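Local coordinates for protein minor fimbrium subunit Mfa5 (PDB 6TO1) that serves as an accessory subunit of the minor fimbriae, surface pili that mediate biofilm formation and adhesion to host cells and to other oral bacteria, at residues 88-93 with 504-509; 126-131 with 398-403; 171-176 with 217-222; 538-543 with 614-619; 600-603 with 609-612. One frame throughout, in Å; residues are numbered along the deposited sequence. Where two conformers were deposited one is given.

Contact 1 of 5, residues 88-93 with 504-509; sequences VPVAVD and AKLTYT
Val90, Val92, Leu506 and Tyr508 meet between two stacked antiparallel beta sheets, packed face to face in a beta sandwich: strand 90-98 belongs to one, strand 501-510 to the other. The evidence is geometric. The axes of strands 90-93 and 504-509 come no closer than 8.9 Å, too far for backbone pairing, and no hydrogen bond joins the segments directly. In the first shell, Val92 CG1 lies 3.8 Å from Leu506 CD2, and Val90 CG2 lies 3.9 Å from Tyr508 CE1. Val90 CG1, anti to its own backbone N (chi1 176°), sits over one face of the Tyr508 ring, displaced toward the rim, while CB comes within 3.7 Å of Tyr508 OH. Valine and tyrosine thus approach from opposite directions. Farther out, Ile117 of strand 110-119 touches Val90 and Leu506 from within the first sheet, and Leu519 of strand 517-520 touches both valines from the second. Ile408 also packs on Val90 and Tyr508. Tyr508 OH itself is tied by water to the loop just before strand 90-98: one molecule, lying in the plane of the ring at its edge, is 2.6 Å from Tyr508 OH and donates to Val88 O over 3.1 Å.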
# COMPACT_ATOMS: atom_id res chain seq x y z
N VAL A 88 -2.58 0.08 4.00
CA VAL A 88 -2.16 -0.86 2.95
C VAL A 88 -1.80 -2.20 3.59
O VAL A 88 -1.00 -2.23 4.56
CB VAL A 88 -0.97 -0.31 2.17
CG1 VAL A 88 -0.43 -1.39 1.21
CG2 VAL A 88 -1.35 0.93 1.39
N PRO A 89 -2.38 -3.31 3.13
CA PRO A 89 -2.07 -4.61 3.74
C PRO A 89 -0.63 -5.00 3.50
O PRO A 89 -0.07 -4.75 2.43
CB PRO A 89 -3.03 -5.58 3.06
CG PRO A 89 -4.23 -4.67 2.66
CD PRO A 89 -3.53 -3.41 2.21
N VAL A 90 -0.06 -5.65 4.51
CA VAL A 90 1.30 -6.15 4.49
C VAL A 90 1.27 -7.60 4.93
O VAL A 90 0.58 -7.95 5.89
CB VAL A 90 2.22 -5.32 5.43
CG1 VAL A 90 3.63 -5.91 5.47
CG2 VAL A 90 2.25 -3.87 4.99
N ALA A 91 2.09 -8.44 4.30
CA ALA A 91 2.22 -9.83 4.71
C ALA A 91 3.68 -10.24 4.56
O ALA A 91 4.41 -9.67 3.74
CB ALA A 91 1.32 -10.76 3.88
N VAL A 92 4.09 -11.21 5.36
CA VAL A 92 5.48 -11.65 5.33
C VAL A 92 5.50 -13.15 5.05
O VAL A 92 4.55 -13.86 5.37
CB VAL A 92 6.22 -11.36 6.64
CG1 VAL A 92 6.29 -9.85 6.89
CG2 VAL A 92 5.58 -12.11 7.82
N ASP A 93 6.59 -13.62 4.45
CA ASP A 93 6.77 -15.03 4.17
C ASP A 93 8.26 -15.33 4.25
O ASP A 93 9.11 -14.46 4.04
CB ASP A 93 6.22 -15.42 2.80
CG ASP A 93 5.94 -16.92 2.67
OD1 ASP A 93 5.93 -17.65 3.68
OD2 ASP A 93 5.77 -17.35 1.52
N ALA A 504 12.32 -14.64 13.31
CA ALA A 504 12.46 -13.54 12.38
C ALA A 504 11.18 -12.72 12.48
O ALA A 504 10.08 -13.27 12.52
CB ALA A 504 12.70 -14.00 10.95
N LYS A 505 11.35 -11.41 12.51
CA LYS A 505 10.24 -10.50 12.78
C LYS A 505 10.41 -9.24 11.95
O LYS A 505 11.52 -8.74 11.79
CB LYS A 505 10.20 -10.14 14.28
CG LYS A 505 9.20 -9.07 14.66
CD LYS A 505 8.78 -9.22 16.13
CE LYS A 505 9.80 -8.64 17.08
NZ LYS A 505 9.12 -7.96 18.24
N LEU A 506 9.29 -8.73 11.44
CA LEU A 506 9.28 -7.42 10.81
C LEU A 506 8.62 -6.45 11.78
O LEU A 506 7.52 -6.71 12.27
CB LEU A 506 8.52 -7.45 9.48
CG LEU A 506 8.19 -6.08 8.87
CD1 LEU A 506 9.46 -5.39 8.41
CD2 LEU A 506 7.23 -6.21 7.72
N THR A 507 9.31 -5.34 12.08
CA THR A 507 8.72 -4.20 12.77
C THR A 507 8.67 -3.05 11.79
O THR A 507 9.67 -2.75 11.13
CB THR A 507 9.54 -3.83 14.01
OG1 THR A 507 9.74 -5.00 14.81
CG2 THR A 507 8.81 -2.79 14.86
N TYR A 508 7.51 -2.42 11.64
CA TYR A 508 7.40 -1.46 10.55
C TYR A 508 6.43 -0.34 10.86
O TYR A 508 5.59 -0.42 11.77
CB TYR A 508 7.02 -2.17 9.23
CG TYR A 508 5.59 -2.71 9.16
CD1 TYR A 508 4.60 -2.01 8.49
CD2 TYR A 508 5.24 -3.93 9.75
CE1 TYR A 508 3.29 -2.48 8.43
CE2 TYR A 508 3.94 -4.41 9.67
CZ TYR A 508 2.97 -3.66 9.01
OH TYR A 508 1.66 -4.07 8.91
N THR A 509 6.57 0.72 10.08
CA THR A 509 5.65 1.86 10.08
C THR A 509 4.75 1.73 8.86
O THR A 509 5.24 1.61 7.72
CB THR A 509 6.42 3.17 10.07
OG1 THR A 509 7.22 3.22 11.25
CG2 THR A 509 5.42 4.34 10.06
O HOH W 1 -0.17 -2.93 7.46

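Contact 2 of 5, residues 126-131 with 398-403; sequences VDVVMV and DNIAQT
Val126 and Ala401 mark the nearest approach of the two backbones, with their CA atoms 6.3 Å apart; segment 126-131 is extended, segment 398-403 is an irregular loop, and no hydrogen bond passes between them. The contact is apolar packing, mostly between side chains. Val126 uses both of its methyl groups. CG1 stands between the backbone N and the carbonyl carbon (chi1 48°), which directs it to Ala401, where CA and CB are each 4.1 Å from Val126 CG1. CG2 turns instead to Ile400 and lies 4.2 Å from Ile400 CG1. That same methylene, Ile400 CG1, is also 4.2 Å from Val128 CG2, so the isoleucine bridges two valines spaced two residues apart on one side of the strand. These separations indicate an easy van der Waals fit without compression. Strand 126-133 lies inside the mixed sheet of the von Willebrand factor type A domain, between the parallel strands 170-177 and 227-234, and the loop that meets it follows helix 390-395 and leads into strand 408-417 of the neighbouring beta domain. Val170 touches both Val126 and Ala401, and Ile231 packs on Val128, so adjoining strands of the sheet share this apolar patch. Asp127 points its CB to the other side of the strand, where its carboxylate forms a hydrogen bond with Ser223. Lys159, on helix 143-160, forms a salt bridge with Asp398 at the start of the loop.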
# COMPACT_ATOMS: atom_id res chain seq x y z
N VAL A 126 -14.17 7.45 -2.31
CA VAL A 126 -14.48 8.79 -2.80
C VAL A 126 -15.93 8.79 -3.22
O VAL A 126 -16.39 7.88 -3.92
CB VAL A 126 -13.56 9.21 -3.96
CG1 VAL A 126 -13.48 8.09 -5.03
CG2 VAL A 126 -14.01 10.53 -4.59
N ASP A 127 -16.68 9.79 -2.76
CA ASP A 127 -18.06 9.98 -3.14
C ASP A 127 -18.16 11.29 -3.92
O ASP A 127 -17.51 12.28 -3.57
CB ASP A 127 -18.99 10.04 -1.92
CG ASP A 127 -19.34 8.66 -1.39
OD1 ASP A 127 -19.28 7.67 -2.16
OD2 ASP A 127 -19.69 8.57 -0.19
N VAL A 128 -18.98 11.27 -4.97
CA VAL A 128 -19.13 12.39 -5.90
C VAL A 128 -20.61 12.69 -6.04
O VAL A 128 -21.41 11.76 -6.21
CB VAL A 128 -18.55 12.05 -7.29
CG1 VAL A 128 -18.74 13.21 -8.26
CG2 VAL A 128 -17.09 11.64 -7.16
N VAL A 129 -20.97 13.96 -5.98
CA VAL A 129 -22.32 14.39 -6.33
C VAL A 129 -22.22 15.28 -7.55
O VAL A 129 -21.59 16.35 -7.50
CB VAL A 129 -23.04 15.16 -5.20
CG1 VAL A 129 -24.49 15.44 -5.67
CG2 VAL A 129 -23.02 14.39 -3.91
N MET A 130 -22.83 14.85 -8.64
CA MET A 130 -22.91 15.65 -9.85
C MET A 130 -24.18 16.48 -9.80
O MET A 130 -25.25 15.96 -9.44
CB MET A 130 -22.91 14.76 -11.09
CG MET A 130 -21.62 13.99 -11.29
SD MET A 130 -21.75 12.89 -12.71
CE MET A 130 -21.79 14.04 -14.09
N VAL A 131 -24.07 17.76 -10.15
CA VAL A 131 -25.17 18.74 -10.10
C VAL A 131 -25.27 19.41 -11.46
O VAL A 131 -24.35 20.16 -11.85
CB VAL A 131 -24.94 19.78 -8.99
CG1 VAL A 131 -26.11 20.72 -8.85
CG2 VAL A 131 -24.60 19.08 -7.68
N ASP A 398 -10.01 12.18 -14.84
CA ASP A 398 -9.36 10.96 -15.31
C ASP A 398 -9.12 9.97 -14.18
O ASP A 398 -9.29 8.76 -14.36
CB ASP A 398 -8.03 11.31 -15.99
CG ASP A 398 -8.16 11.53 -17.49
OD1 ASP A 398 -9.23 11.20 -18.05
OD2 ASP A 398 -7.19 12.03 -18.09
N ASN A 399 -8.69 10.45 -13.01
CA ASN A 399 -8.40 9.57 -11.87
C ASN A 399 -9.02 10.19 -10.63
O ASN A 399 -8.33 10.79 -9.80
CB ASN A 399 -6.91 9.35 -11.70
CG ASN A 399 -6.32 8.57 -12.84
OD1 ASN A 399 -5.75 9.15 -13.77
ND2 ASN A 399 -6.45 7.25 -12.78
N ILE A 400 -10.34 10.05 -10.49
CA ILE A 400 -10.98 10.62 -9.32
C ILE A 400 -10.60 9.85 -8.07
O ILE A 400 -10.61 10.41 -6.97
CB ILE A 400 -12.51 10.67 -9.52
CG1 ILE A 400 -13.12 11.64 -8.50
CG2 ILE A 400 -13.13 9.31 -9.38
CD1 ILE A 400 -12.76 13.12 -8.79
N ALA A 401 -10.27 8.58 -8.22
CA ALA A 401 -9.96 7.72 -7.09
C ALA A 401 -8.45 7.64 -6.93
O ALA A 401 -7.74 7.29 -7.87
CB ALA A 401 -10.54 6.32 -7.28
N GLN A 402 -7.98 8.01 -5.75
CA GLN A 402 -6.58 7.86 -5.39
C GLN A 402 -6.29 6.42 -4.99
O GLN A 402 -7.14 5.70 -4.46
CB GLN A 402 -6.25 8.79 -4.22
CG GLN A 402 -4.81 8.69 -3.74
CD GLN A 402 -4.53 9.51 -2.49
OE1 GLN A 402 -5.43 10.09 -1.86
NE2 GLN A 402 -3.26 9.57 -2.13
N THR A 403 -5.06 6.00 -5.23
CA THR A 403 -4.52 4.78 -4.64
C THR A 403 -3.30 5.16 -3.82
O THR A 403 -2.54 6.06 -4.20
CB THR A 403 -4.15 3.75 -5.70
OG1 THR A 403 -3.19 4.32 -6.59
CG2 THR A 403 -5.38 3.32 -6.48

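Contact 3 of 5, residues 171-176 with 217-222; sequences RIALVS and RNIMAT
A helix packed on a beta sheet, as in the alpha/beta fold of von Willebrand factor type A domains, brings Ile219 of helix 209-220 against strand 170-177. Ile219 spans two strand positions with separate branches: CG2 is 3.7 Å from Ala173 CB, and CD1 is 3.6 Å from Val175 CG2. Its first torsion (chi1 -70°) puts CG2 anti to the backbone N, while the extended second torsion (chi2 167°) carries CD1 on to the valine. The Ile219 and Val175 side chains slide past one another in opposite directions, and all three residues are buried. Beyond this apolar centre a single water links the polar flank. It accepts from Arg171 NH2 at 3.0 Å, lying in the guanidinium plane at its edge, and donates to Thr222 OG1 at 2.9 Å. The same NH2 group also forms a salt bridge with Asp127 of the adjacent strand, so this nitrogen has two polar partners. Phe187 touches Arg171 and Ala173, and Arg183 of strand 181-186 touches Ile219. On the other face of strand 170-177, Leu174 packs against Leu194 and Ile198 of helix 191-199, leaving the strand with a helix against each face.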
# COMPACT_ATOMS: atom_id res chain seq x y z
N ARG A 171 -18.48 6.14 -5.60
CA ARG A 171 -19.91 6.22 -5.82
C ARG A 171 -20.28 7.60 -6.38
O ARG A 171 -19.60 8.59 -6.11
CB ARG A 171 -20.74 5.98 -4.54
CG ARG A 171 -20.53 4.62 -3.88
CD ARG A 171 -21.43 4.45 -2.66
NE ARG A 171 -21.30 5.55 -1.71
CZ ARG A 171 -22.14 5.76 -0.70
NH1 ARG A 171 -23.16 4.94 -0.52
NH2 ARG A 171 -21.98 6.78 0.11
N ILE A 172 -21.36 7.66 -7.14
CA ILE A 172 -21.83 8.90 -7.75
C ILE A 172 -23.31 9.07 -7.44
O ILE A 172 -24.09 8.14 -7.62
CB ILE A 172 -21.61 8.92 -9.27
CG1 ILE A 172 -20.14 8.80 -9.66
CG2 ILE A 172 -22.11 10.25 -9.86
CD1 ILE A 172 -19.91 8.68 -11.16
N ALA A 173 -23.68 10.26 -6.98
CA ALA A 173 -25.06 10.70 -6.85
C ALA A 173 -25.32 11.82 -7.86
O ALA A 173 -24.38 12.43 -8.41
CB ALA A 173 -25.35 11.20 -5.43
N LEU A 174 -26.60 12.06 -8.13
CA LEU A 174 -26.97 12.93 -9.23
C LEU A 174 -28.12 13.85 -8.86
O LEU A 174 -29.17 13.39 -8.41
CB LEU A 174 -27.33 12.10 -10.47
CG LEU A 174 -27.69 12.91 -11.72
CD1 LEU A 174 -26.49 13.72 -12.22
CD2 LEU A 174 -28.24 11.96 -12.80
N VAL A 175 -27.88 15.15 -9.06
CA VAL A 175 -28.85 16.22 -8.87
C VAL A 175 -29.00 17.00 -10.18
O VAL A 175 -28.01 17.30 -10.86
CB VAL A 175 -28.39 17.18 -7.74
CG1 VAL A 175 -29.34 18.37 -7.65
CG2 VAL A 175 -28.30 16.46 -6.40
N SER A 176 -30.23 17.35 -10.54
CA SER A 176 -30.47 18.34 -11.58
C SER A 176 -31.22 19.49 -10.94
O SER A 176 -31.77 19.38 -9.84
CB SER A 176 -31.26 17.77 -12.76
OG SER A 176 -32.59 17.50 -12.38
N ARG A 217 -25.32 19.12 -0.84
CA ARG A 217 -24.83 19.08 0.53
C ARG A 217 -25.67 18.12 1.38
O ARG A 217 -25.12 17.39 2.22
CB ARG A 217 -24.83 20.47 1.16
CG ARG A 217 -23.91 21.44 0.51
CD ARG A 217 -23.57 22.60 1.44
NE ARG A 217 -24.71 23.37 1.89
CZ ARG A 217 -25.09 23.50 3.16
NH1 ARG A 217 -26.12 24.27 3.47
NH2 ARG A 217 -24.45 22.85 4.14
N ASN A 218 -26.98 18.08 1.16
CA ASN A 218 -27.82 17.16 1.89
C ASN A 218 -27.43 15.72 1.57
O ASN A 218 -27.34 14.88 2.48
CB ASN A 218 -29.30 17.36 1.53
CG ASN A 218 -29.92 18.59 2.20
OD1 ASN A 218 -29.32 19.27 3.03
ND2 ASN A 218 -31.16 18.86 1.82
N ILE A 219 -27.19 15.43 0.30
CA ILE A 219 -26.80 14.09 -0.10
C ILE A 219 -25.44 13.74 0.46
O ILE A 219 -25.23 12.64 0.98
CB ILE A 219 -26.82 13.97 -1.63
CG1 ILE A 219 -28.26 14.00 -2.13
CG2 ILE A 219 -26.15 12.67 -2.08
CD1 ILE A 219 -28.41 14.20 -3.61
N MET A 220 -24.48 14.66 0.37
CA MET A 220 -23.13 14.38 0.82
C MET A 220 -23.04 14.20 2.33
O MET A 220 -22.11 13.54 2.81
CB MET A 220 -22.19 15.51 0.38
CG MET A 220 -20.73 15.14 0.55
SD MET A 220 -20.21 13.92 -0.69
CE MET A 220 -19.92 14.91 -2.14
N ALA A 221 -24.01 14.73 3.08
CA ALA A 221 -23.99 14.59 4.53
C ALA A 221 -23.96 13.14 5.00
O ALA A 221 -23.53 12.87 6.12
CB ALA A 221 -25.20 15.28 5.14
N THR A 222 -24.45 12.20 4.21
CA THR A 222 -24.43 10.79 4.63
C THR A 222 -23.14 10.07 4.25
O THR A 222 -22.96 8.90 4.60
CB THR A 222 -25.62 10.05 4.03
OG1 THR A 222 -25.39 9.88 2.63
CG2 THR A 222 -26.92 10.85 4.25
O HOH W 2 -24.24 7.34 1.93

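Contact 4 of 5, residues 538-543 with 614-619; sequences VLVNKD and VEVPGS
Ser619 OG accepts a nearly straight hydrogen bond from Val616 N, 2.9 Å long with an angle of 173° at the hydrogen, and so draws together the two ends of the type II beta turn Val616-Ser619. The backbone closes the same turn with a bond from Ser619 N to Val616 O, 3.0 Å long. Gly618 occupies the third position of the turn with a positive phi. The turn lies in the loop between strands 610-614 and 624-628. It starts at Val616, which packs on Val540 in the chain that follows strand 530-539, part of the mixed sheet in the C-terminal portion of the model. Across the contact three valines provide the packing. Val540 reaches with CG2 toward Val614 CG2, the two methyls meeting tip to tip at 3.7 Å. Its other methyl, CG1, meets Val616 CG2 in the same manner at 4.1 Å. With chi1 -62°, Val540 CG1 lies beside the backbone N and CG2 between N and the carbonyl carbon, so the two methyls diverge toward Val616 and Val614. Ala640 of strand 634-643 touches Val540, Val616 and Ser619, while Leu557 also packs on Val540; Val614 is next to Lys642. Just beyond the valine the chain bends away in an Asx turn. Asn541 OD1 accepts from Asp543 N, while Asn541 ND2 bonds to Gln545. The Asx-turn bond is less straight than the one to Ser619 OG: Asp543 N is 2.9 Å from Asn541 OD1, with 130° at the hydrogen, and sits above the carbonyl plane of the asparagine amide.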
# COMPACT_ATOMS: atom_id res chain seq x y z
N VAL A 538 45.30 -43.17 15.82
CA VAL A 538 45.84 -42.68 17.07
C VAL A 538 46.65 -43.74 17.80
O VAL A 538 46.51 -44.94 17.59
CB VAL A 538 44.72 -42.14 18.00
CG1 VAL A 538 43.98 -40.96 17.32
CG2 VAL A 538 43.75 -43.23 18.36
N LEU A 539 47.44 -43.26 18.75
CA LEU A 539 48.46 -44.03 19.45
C LEU A 539 47.94 -44.55 20.78
O LEU A 539 47.32 -43.80 21.54
CB LEU A 539 49.69 -43.15 19.67
CG LEU A 539 50.90 -43.74 20.41
CD1 LEU A 539 51.44 -44.88 19.55
CD2 LEU A 539 51.98 -42.73 20.70
N VAL A 540 48.16 -45.84 21.04
CA VAL A 540 47.96 -46.40 22.36
C VAL A 540 49.28 -47.03 22.82
O VAL A 540 50.17 -47.33 22.02
CB VAL A 540 46.84 -47.44 22.43
CG1 VAL A 540 45.50 -46.82 22.07
CG2 VAL A 540 47.16 -48.64 21.52
N ASN A 541 49.39 -47.22 24.12
CA ASN A 541 50.56 -47.90 24.62
C ASN A 541 50.38 -49.42 24.57
O ASN A 541 49.38 -49.95 24.07
CB ASN A 541 50.91 -47.40 26.03
CG ASN A 541 49.87 -47.73 27.06
OD1 ASN A 541 49.06 -48.64 26.87
ND2 ASN A 541 49.88 -47.01 28.18
N LYS A 542 51.40 -50.10 25.11
CA LYS A 542 51.42 -51.55 25.27
C LYS A 542 50.18 -52.16 25.90
O LYS A 542 49.89 -53.33 25.66
CB LYS A 542 52.51 -51.91 26.25
CG LYS A 542 53.83 -51.53 25.91
CD LYS A 542 54.72 -51.43 27.15
CE LYS A 542 54.78 -52.71 27.91
NZ LYS A 542 54.93 -52.50 29.42
N ASP A 543 49.60 -51.48 26.85
CA ASP A 543 48.47 -51.95 27.59
C ASP A 543 47.19 -51.46 26.98
O ASP A 543 46.13 -51.60 27.59
CB ASP A 543 48.62 -51.48 29.05
CG ASP A 543 49.75 -52.19 29.76
OD1 ASP A 543 49.77 -53.44 29.71
OD2 ASP A 543 50.64 -51.52 30.32
N VAL A 614 45.78 -52.22 16.36
CA VAL A 614 45.32 -53.02 17.48
C VAL A 614 43.87 -52.66 17.78
O VAL A 614 43.40 -51.57 17.47
CB VAL A 614 46.17 -52.82 18.75
CG1 VAL A 614 47.54 -53.47 18.60
CG2 VAL A 614 46.34 -51.34 19.09
N GLU A 615 43.16 -53.60 18.39
CA GLU A 615 41.78 -53.38 18.84
C GLU A 615 41.82 -53.34 20.37
O GLU A 615 42.24 -54.31 21.01
CB GLU A 615 40.86 -54.47 18.31
CG GLU A 615 40.76 -54.46 16.77
CD GLU A 615 39.86 -55.54 16.17
OE1 GLU A 615 39.34 -56.37 16.94
OE2 GLU A 615 39.67 -55.57 14.93
N VAL A 616 41.49 -52.19 20.94
CA VAL A 616 41.58 -51.99 22.38
C VAL A 616 40.25 -51.42 22.86
O VAL A 616 39.39 -51.09 22.04
CB VAL A 616 42.75 -51.08 22.77
CG1 VAL A 616 44.08 -51.64 22.27
CG2 VAL A 616 42.51 -49.66 22.22
N PRO A 617 40.04 -51.30 24.17
CA PRO A 617 38.77 -50.76 24.66
C PRO A 617 38.50 -49.39 24.08
O PRO A 617 39.39 -48.52 24.06
CB PRO A 617 38.96 -50.72 26.18
CG PRO A 617 39.95 -51.79 26.45
CD PRO A 617 40.92 -51.75 25.28
N GLY A 618 37.28 -49.21 23.58
CA GLY A 618 36.87 -47.96 23.00
C GLY A 618 37.27 -47.74 21.56
O GLY A 618 36.73 -46.83 20.92
N SER A 619 38.18 -48.55 21.02
CA SER A 619 38.69 -48.26 19.69
C SER A 619 37.86 -49.00 18.64
O SER A 619 37.13 -49.96 18.93
CB SER A 619 40.18 -48.63 19.59
OG SER A 619 40.36 -50.02 19.42

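Contact 5 of 5, residues 600-603 with 609-612; sequences NTVI and KRYR
Ile603 and Tyr611 form the tight part of the contact, an antiparallel hydrogen-bonded pair. Ile603 N donates to Tyr611 O at 2.9 Å, nearly straight at 171°; Tyr611 N returns a 2.7 Å bond to Ile603 O, more bent at 146°. Both donors lie in the plane of the carbonyl they address. Ile603 O has further neighbours, with Arg610 CA making a CA-H...O contact and the Tyr611 ring presenting its edge, CD2 being 3.6 Å from Ile603 O. The buried Ile603 and Tyr611 side chains share one face of the sheet, where Tyr641 touches both. The other face, carrying Val602 and Arg612, is the solvent side. Here these two residues make a non-hydrogen-bonded pair and are exposed. The Arg612 guanidinium turns away from the partner strand, whereas Val602 CG1, anti to the backbone N (chi1 173°), lies beside the aliphatic part of Arg610, 3.7 Å from Arg610 CG. The guanidinium of Arg610 has partners elsewhere, NE bonding to Thr604 and NH1 to Tyr646. Before the first strand, Asn600 ND2 donates to Val602 O over 3.0 Å from above the carbonyl plane. Paired backbones with one buried and one exposed face fit an edge beta hairpin, strands 602-604 and 610-614, joined to its sheet through strand 634-643.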
# COMPACT_ATOMS: atom_id res chain seq x y z
N ASN A 600 44.89 -48.22 6.40
CA ASN A 600 46.03 -49.13 6.48
C ASN A 600 46.13 -49.70 7.88
O ASN A 600 45.65 -49.10 8.84
CB ASN A 600 47.35 -48.45 6.12
CG ASN A 600 47.45 -47.07 6.69
OD1 ASN A 600 46.46 -46.36 6.83
ND2 ASN A 600 48.66 -46.66 7.00
N THR A 601 46.78 -50.86 7.99
CA THR A 601 46.95 -51.52 9.28
C THR A 601 48.36 -51.40 9.82
O THR A 601 48.61 -51.82 10.96
CB THR A 601 46.57 -52.99 9.15
OG1 THR A 601 47.31 -53.56 8.06
CG2 THR A 601 45.09 -53.11 8.87
N VAL A 602 49.28 -50.84 9.04
CA VAL A 602 50.62 -50.51 9.48
C VAL A 602 50.91 -49.07 9.09
O VAL A 602 50.67 -48.66 7.95
CB VAL A 602 51.66 -51.46 8.85
CG1 VAL A 602 53.04 -50.98 9.17
CG2 VAL A 602 51.44 -52.87 9.34
N ILE A 603 51.44 -48.31 10.05
CA ILE A 603 51.81 -46.92 9.81
C ILE A 603 53.29 -46.75 10.11
O ILE A 603 53.75 -47.07 11.22
CB ILE A 603 50.99 -45.93 10.67
CG1 ILE A 603 49.50 -46.02 10.37
CG2 ILE A 603 51.55 -44.52 10.49
CD1 ILE A 603 48.61 -45.35 11.45
N LYS A 609 59.74 -44.73 12.78
CA LYS A 609 59.03 -45.61 13.69
C LYS A 609 57.84 -46.24 12.99
O LYS A 609 57.23 -45.66 12.09
CB LYS A 609 58.55 -44.84 14.92
CG LYS A 609 59.60 -44.65 15.98
CD LYS A 609 59.30 -43.40 16.80
CE LYS A 609 60.40 -43.09 17.81
NZ LYS A 609 59.95 -43.39 19.20
N ARG A 610 57.51 -47.47 13.40
CA ARG A 610 56.43 -48.22 12.79
C ARG A 610 55.41 -48.63 13.85
O ARG A 610 55.78 -48.99 14.97
CB ARG A 610 56.95 -49.47 12.08
CG ARG A 610 55.88 -50.21 11.35
CD ARG A 610 56.46 -51.25 10.42
NE ARG A 610 57.11 -50.62 9.27
CZ ARG A 610 58.32 -50.93 8.83
NH1 ARG A 610 59.04 -51.86 9.43
NH2 ARG A 610 58.82 -50.29 7.78
N TYR A 611 54.13 -48.56 13.46
CA TYR A 611 53.00 -48.76 14.36
C TYR A 611 52.05 -49.76 13.75
O TYR A 611 51.75 -49.70 12.55
CB TYR A 611 52.27 -47.42 14.63
CG TYR A 611 53.18 -46.41 15.26
CD1 TYR A 611 53.25 -46.27 16.64
CD2 TYR A 611 54.04 -45.65 14.49
CE1 TYR A 611 54.12 -45.38 17.21
CE2 TYR A 611 54.90 -44.75 15.06
CZ TYR A 611 54.94 -44.63 16.40
OH TYR A 611 55.80 -43.74 16.97
N ARG A 612 51.53 -50.68 14.57
CA ARG A 612 50.65 -51.70 14.05
C ARG A 612 49.27 -51.58 14.68
O ARG A 612 49.14 -51.26 15.87
CB ARG A 612 51.17 -53.13 14.27
CG ARG A 612 51.19 -53.62 15.71
CD ARG A 612 50.08 -54.65 15.88
NE ARG A 612 50.13 -55.38 17.14
CZ ARG A 612 49.15 -56.15 17.58
NH1 ARG A 612 48.02 -56.26 16.87
NH2 ARG A 612 49.27 -56.80 18.73

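In the fold
From the N terminus, contact 1 opens first and closes the longest loop, returning the chain after 410 residues to pack two sheets of the beta domain together. Contact 2 lies wholly within that loop, and contact 3 lies within the loop of contact 2. Contact 3 belongs to the von Willebrand factor type A domain, and contact 2 ties its sheet to the loop leading back to the beta domain. Their centres are 12 Å apart, and neighbouring strands 126-133 and 170-177 connect them directly. Contact 4 begins after contact 1 has closed, and contact 5 is a short hairpin loop inside it. These two share the C-terminal sheet, touching through Leu539 and Tyr611, at the other end of the elongated molecule from contact 3.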